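Local coordinates for protein endolysin B (Mycobacterium phage D29, PDB 3HC7) that hydrolyses the mycolic acid ester link to arabinogalactan in the mycobacterial cell wall, helping the phage lyse its host, at residues A[118-124]-A[140-144]; A[179-183]-A[207-211]. The contacts are given in a common frame with arbitrary orientation. Residues are numbered along the deposited sequence.

Contact 1 of 2, residues A[118-124]-A[140-144]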
loop_
_atom_site.group_PDB
_atom_site.type_symbol
_atom_site.label_atom_id
_atom_site.label_comp_id
_atom_site.label_asym_id
_atom_site.label_seq_id
_atom_site.Cartn_x
_atom_site.Cartn_y
_atom_site.Cartn_z
ATOM N N ASN A 118 -4.996 2.188 -0.664
ATOM C CA ASN A 118 -3.689 2.500 -1.255
ATOM C C ASN A 118 -3.240 3.977 -1.184
ATOM O O ASN A 118 -3.775 4.836 -1.889
ATOM C CB ASN A 118 -3.703 2.027 -2.721
ATOM C CG ASN A 118 -2.354 2.147 -3.394
ATOM O OD1 ASN A 118 -1.346 2.394 -2.740
ATOM N ND2 ASN A 118 -2.330 1.971 -4.711
ATOM N N PRO A 119 -2.230 4.275 -0.347
ATOM C CA PRO A 119 -1.742 5.658 -0.260
ATOM C C PRO A 119 -1.095 6.156 -1.553
ATOM O O PRO A 119 -0.856 7.355 -1.681
ATOM C CB PRO A 119 -0.709 5.598 0.868
ATOM C CG PRO A 119 -1.111 4.413 1.686
ATOM C CD PRO A 119 -1.632 3.414 0.686
ATOM N N MET A 120 -0.816 5.256 -2.493
ATOM C CA MET A 120 -0.286 5.654 -3.792
ATOM C C MET A 120 -1.341 5.514 -4.870
ATOM O O MET A 120 -1.013 5.478 -6.056
ATOM C CB MET A 120 0.894 4.765 -4.203
ATOM C CG MET A 120 2.186 4.984 -3.443
ATOM S SD MET A 120 3.422 3.758 -3.956
ATOM C CE MET A 120 3.769 4.281 -5.636
ATOM N N ARG A 121 -2.602 5.397 -4.479
ATOM C CA ARG A 121 -3.641 5.149 -5.474
ATOM C C ARG A 121 -3.685 6.240 -6.548
ATOM O O ARG A 121 -3.742 7.429 -6.238
ATOM C CB ARG A 121 -5.011 4.984 -4.822
ATOM C CG ARG A 121 -6.095 4.587 -5.808
ATOM C CD ARG A 121 -7.418 4.329 -5.117
ATOM N NE ARG A 121 -8.005 5.558 -4.588
ATOM C CZ ARG A 121 -8.686 6.436 -5.319
ATOM N NH1 ARG A 121 -8.866 6.233 -6.619
ATOM N NH2 ARG A 121 -9.184 7.522 -4.752
ATOM N N GLN A 122 -3.646 5.815 -7.808
ATOM C CA GLN A 122 -3.677 6.723 -8.951
ATOM C C GLN A 122 -4.956 7.552 -8.931
ATOM O O GLN A 122 -5.992 7.089 -8.448
ATOM C CB GLN A 122 -3.580 5.913 -10.253
ATOM C CG GLN A 122 -3.952 6.672 -11.523
ATOM C CD GLN A 122 -3.766 5.835 -12.777
ATOM O OE1 GLN A 122 -2.850 5.018 -12.860
ATOM N NE2 GLN A 122 -4.636 6.038 -13.760
ATOM N N LYS A 123 -4.888 8.773 -9.455
ATOM C CA LYS A 123 -6.039 9.671 -9.421
ATOM C C LYS A 123 -7.224 9.112 -10.216
ATOM O O LYS A 123 -7.087 8.768 -11.392
ATOM C CB LYS A 123 -5.665 11.055 -9.957
ATOM C CG LYS A 123 -6.636 12.153 -9.535
ATOM C CD LYS A 123 -6.850 13.178 -10.639
ATOM C CE LYS A 123 -5.539 13.739 -11.172
ATOM N NZ LYS A 123 -5.777 14.696 -12.297
ATOM N N GLY A 124 -8.382 9.017 -9.566
ATOM C CA GLY A 124 -9.602 8.602 -10.233
ATOM C C GLY A 124 -9.683 7.124 -10.576
ATOM O O GLY A 124 -10.612 6.684 -11.247
ATOM N N THR A 140 -10.646 12.060 -6.221
ATOM C CA THR A 140 -9.728 11.684 -5.149
ATOM C C THR A 140 -8.579 10.801 -5.627
ATOM O O THR A 140 -8.663 10.128 -6.664
ATOM C CB THR A 140 -10.443 10.990 -3.963
ATOM O OG1 THR A 140 -10.914 9.700 -4.363
ATOM C CG2 THR A 140 -11.605 11.832 -3.464
ATOM N N LEU A 141 -7.505 10.814 -4.848
ATOM C CA LEU A 141 -6.314 10.028 -5.136
ATOM C C LEU A 141 -5.604 9.635 -3.845
ATOM O O LEU A 141 -6.080 9.937 -2.748
ATOM C CB LEU A 141 -5.350 10.810 -6.029
ATOM C CG LEU A 141 -5.302 12.331 -5.882
ATOM C CD1 LEU A 141 -5.248 12.753 -4.432
ATOM C CD2 LEU A 141 -4.121 12.889 -6.657
ATOM N N GLY A 142 -4.469 8.958 -3.985
ATOM C CA GLY A 142 -3.647 8.637 -2.839
ATOM C C GLY A 142 -3.000 9.895 -2.292
ATOM O O GLY A 142 -2.635 10.809 -3.035
ATOM N N ILE A 143 -2.850 9.948 -0.977
ATOM C CA ILE A 143 -2.198 11.083 -0.350
ATOM C C ILE A 143 -0.745 11.295 -0.814
ATOM O O ILE A 143 -0.307 12.438 -0.987
ATOM C CB ILE A 143 -2.246 10.944 1.176
ATOM C CG1 ILE A 143 -1.753 12.226 1.839
ATOM C CG2 ILE A 143 -1.459 9.713 1.614
ATOM C CD1 ILE A 143 -1.866 12.220 3.347
ATOM N N LEU A 144 0.002 10.207 -1.018
ATOM C CA LEU A 144 1.442 10.306 -1.314
ATOM C C LEU A 144 1.731 10.974 -2.657
ATOM O O LEU A 144 1.048 10.712 -3.632
ATOM C CB LEU A 144 2.098 8.927 -1.285
ATOM C CG LEU A 144 2.199 8.222 0.067
ATOM C CD1 LEU A 144 2.708 6.809 -0.128
ATOM C CD2 LEU A 144 3.114 8.985 1.023
#
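Pro119, Met120 and Leu144 form the apolar centre of this contact. Leu144 CD1 lies 3.8 Å from Pro119 CB and also 3.8 Å from Met120 CG. Ile143 joins from one side, with CG2 4.2 Å from Pro119 CB. Ile86 of helix 83-96 and Met188 of helix 179-189 pack against Pro119 and Leu144. Residues 118-121 make a type I beta turn, and an Asx turn overlaps it: Met120 N donates to Asn118 OD1 at 2.9 Å. The turn presents Pro119 O to Leu144 N, a 3.1 Å hydrogen bond. Gly142 passes close to the turn. Its CA is 3.3 Å from Pro119 O, and a CB there would clash with the turn. Gly142 N also donates to Arg121 O at 2.8 Å, and Gly124 N to Thr140 O at 3.1 Å. At the polar edge Arg121 NH2 makes a weak 2.8 Å bond to Thr140 OG1, which also bonds Ala137 O. The guanidinium also bonds Phe125 O through NH1 and Ala169 O through NE. Segment 118-124 lies in the loop after strand 110-116 of the parallel sheet in a cutinase-like alpha/beta hydrolase. The Pro119 side chain lies about 6 Å from that of the active-site Ser82 and about 7 Å from that of Asp166, the probable acid. Three main-chain hydrogen bonds join the segments beside the catalytic centre; the polar side chains bond mostly elsewhere.

Contact 2 of 2, residues A[179-183]-A[207-211]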
loop_
_atom_site.group_PDB
_atom_site.type_symbol
_atom_site.label_atom_id
_atom_site.label_comp_id
_atom_site.label_asym_id
_atom_site.label_seq_id
_atom_site.Cartn_x
_atom_site.Cartn_y
_atom_site.Cartn_z
ATOM N N TYR A 179 -2.667 21.809 5.290
ATOM C CA TYR A 179 -1.767 21.575 6.417
ATOM C C TYR A 179 -1.874 20.177 7.044
ATOM O O TYR A 179 -0.873 19.469 7.177
ATOM C CB TYR A 179 -2.041 22.633 7.487
ATOM C CG TYR A 179 -1.162 22.541 8.712
ATOM C CD1 TYR A 179 0.179 22.904 8.661
ATOM C CD2 TYR A 179 -1.680 22.115 9.927
ATOM C CE1 TYR A 179 0.981 22.827 9.786
ATOM C CE2 TYR A 179 -0.895 22.038 11.049
ATOM C CZ TYR A 179 0.428 22.399 10.980
ATOM O OH TYR A 179 1.185 22.334 12.116
ATOM N N GLU A 180 -3.084 19.802 7.452
ATOM C CA GLU A 180 -3.334 18.499 8.055
ATOM C C GLU A 180 -2.901 17.376 7.122
ATOM O O GLU A 180 -2.308 16.381 7.549
ATOM C CB GLU A 180 -4.822 18.345 8.406
ATOM C CG GLU A 180 -5.265 19.165 9.593
ATOM C CD GLU A 180 -5.591 20.602 9.226
ATOM O OE1 GLU A 180 -5.442 20.960 8.035
ATOM O OE2 GLU A 180 -5.994 21.367 10.130
ATOM N N VAL A 181 -3.190 17.545 5.838
ATOM C CA VAL A 181 -2.793 16.558 4.848
ATOM C C VAL A 181 -1.267 16.485 4.737
ATOM O O VAL A 181 -0.692 15.399 4.678
ATOM C CB VAL A 181 -3.438 16.849 3.469
ATOM C CG1 VAL A 181 -2.789 16.021 2.385
ATOM C CG2 VAL A 181 -4.937 16.577 3.519
ATOM N N ALA A 182 -0.608 17.640 4.725
ATOM C CA ALA A 182 0.849 17.670 4.618
ATOM C C ALA A 182 1.502 16.966 5.808
ATOM O O ALA A 182 2.507 16.261 5.664
ATOM C CB ALA A 182 1.346 19.115 4.510
ATOM N N ILE A 183 0.938 17.165 6.994
ATOM C CA ILE A 183 1.543 16.590 8.188
ATOM C C ILE A 183 1.328 15.080 8.204
ATOM O O ILE A 183 2.210 14.310 8.590
ATOM C CB ILE A 183 1.037 17.288 9.459
ATOM C CG1 ILE A 183 1.632 18.700 9.516
ATOM C CG2 ILE A 183 1.425 16.487 10.683
ATOM C CD1 ILE A 183 1.487 19.367 10.836
ATOM N N LEU A 207 8.351 22.533 6.229
ATOM C CA LEU A 207 6.946 22.861 5.954
ATOM C C LEU A 207 6.592 24.279 6.374
ATOM O O LEU A 207 5.932 25.010 5.631
ATOM C CB LEU A 207 5.995 21.882 6.651
ATOM C CG LEU A 207 4.500 22.130 6.405
ATOM C CD1 LEU A 207 4.176 21.979 4.926
ATOM C CD2 LEU A 207 3.636 21.184 7.224
ATOM N N GLY A 208 7.013 24.660 7.575
ATOM C CA GLY A 208 6.659 25.960 8.119
ATOM C C GLY A 208 5.159 26.128 8.282
ATOM O O GLY A 208 4.476 25.217 8.754
ATOM N N GLN A 209 4.641 27.276 7.873
ATOM C CA GLN A 209 3.222 27.599 7.928
ATOM C C GLN A 209 2.665 27.897 9.307
ATOM O O GLN A 209 2.026 28.891 9.487
ATOM C CB GLN A 209 2.385 26.540 7.238
ATOM C CG GLN A 209 2.731 26.420 5.831
ATOM C CD GLN A 209 1.864 25.489 5.098
ATOM O OE1 GLN A 209 2.244 24.993 4.064
ATOM N NE2 GLN A 209 0.695 25.244 5.603
ATOM N N ARG A 210 2.897 27.025 10.260
ATOM C CA ARG A 210 2.351 27.177 11.612
ATOM C C ARG A 210 3.416 26.844 12.644
ATOM O O ARG A 210 4.405 26.199 12.313
ATOM C CB ARG A 210 1.153 26.251 11.813
ATOM C CG ARG A 210 0.113 26.350 10.730
ATOM C CD ARG A 210 -1.194 25.756 11.192
ATOM N NE ARG A 210 -2.154 25.651 10.098
ATOM C CZ ARG A 210 -3.364 25.120 10.227
ATOM N NH1 ARG A 210 -3.755 24.651 11.406
ATOM N NH2 ARG A 210 -4.175 25.049 9.184
ATOM N N PRO A 211 3.208 27.265 13.902
ATOM C CA PRO A 211 4.241 27.035 14.917
ATOM C C PRO A 211 4.649 25.574 14.996
ATOM O O PRO A 211 3.830 24.671 14.799
ATOM C CB PRO A 211 3.560 27.482 16.213
ATOM C CG PRO A 211 2.605 28.548 15.768
ATOM C CD PRO A 211 2.075 28.040 14.441
HETATM O O HOH W 1 3.717 23.100 12.368
HETATM O O HOH W 2 -6.395 24.107 10.318
#
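Tyr179 has one ring face covered by the side chain of Arg210. The guanidinium is nearly parallel to the ring, with planes at 8° and centres 4.0 Å apart. The cation-pi contact is off-centre: Arg210 CZ sits 4.0 Å from the ring centroid and 35° off the normal. Arg210 CD is better centred, 3.6 Å from the same centroid, and makes a CH-pi contact. Gln209 NE2 meets the ring edge, 3.9 Å from Tyr179 CD1. The contact joins the start of helix 179-189 to the link between helices 200-207 and 212-230. Gly208, just past helix 200-207, has positive phi, and Pro211 is the N-cap residue of helix 212-230. Leu207, on the last turn of its helix, supplies the apolar part. Its CD1 is 4.0 Å from Ala182 CB, and its CD2 is 3.9 Å from Ile183 CG1 and 4.0 Å from Tyr179 CE1. Two waters bridge the segments. One bonds Tyr179 OH at 2.7 Å and donates to Pro211 O at 2.9 Å. The other accepts from Arg210 NH2 at 2.7 Å and donates to Glu180 OE2 at 2.8 Å. Arg210 NH1 forms its salt bridge with Glu214 of helix 212-230.

Contact 1 is buried, with its centre about 10 Å from the chain centre and close to the catalytic residues. Contact 2 is partly buried, about 24 Å out, and lies away from the annotated sites. Their centres are about 20 Å apart. Helix 179-189 connects them: Val181, in the 179-183 segment, has its O 3.6 Å from Ile143 CD1, while Tyr179 and Ala182 meet the 207-211 segment. In contact 1 direct main-chain hydrogen bonds join a loop to a short strand and the residues after it. Contact 2 has no direct hydrogen bond between its segments; side-chain stacking, apolar packing and bridging waters join helix to loop.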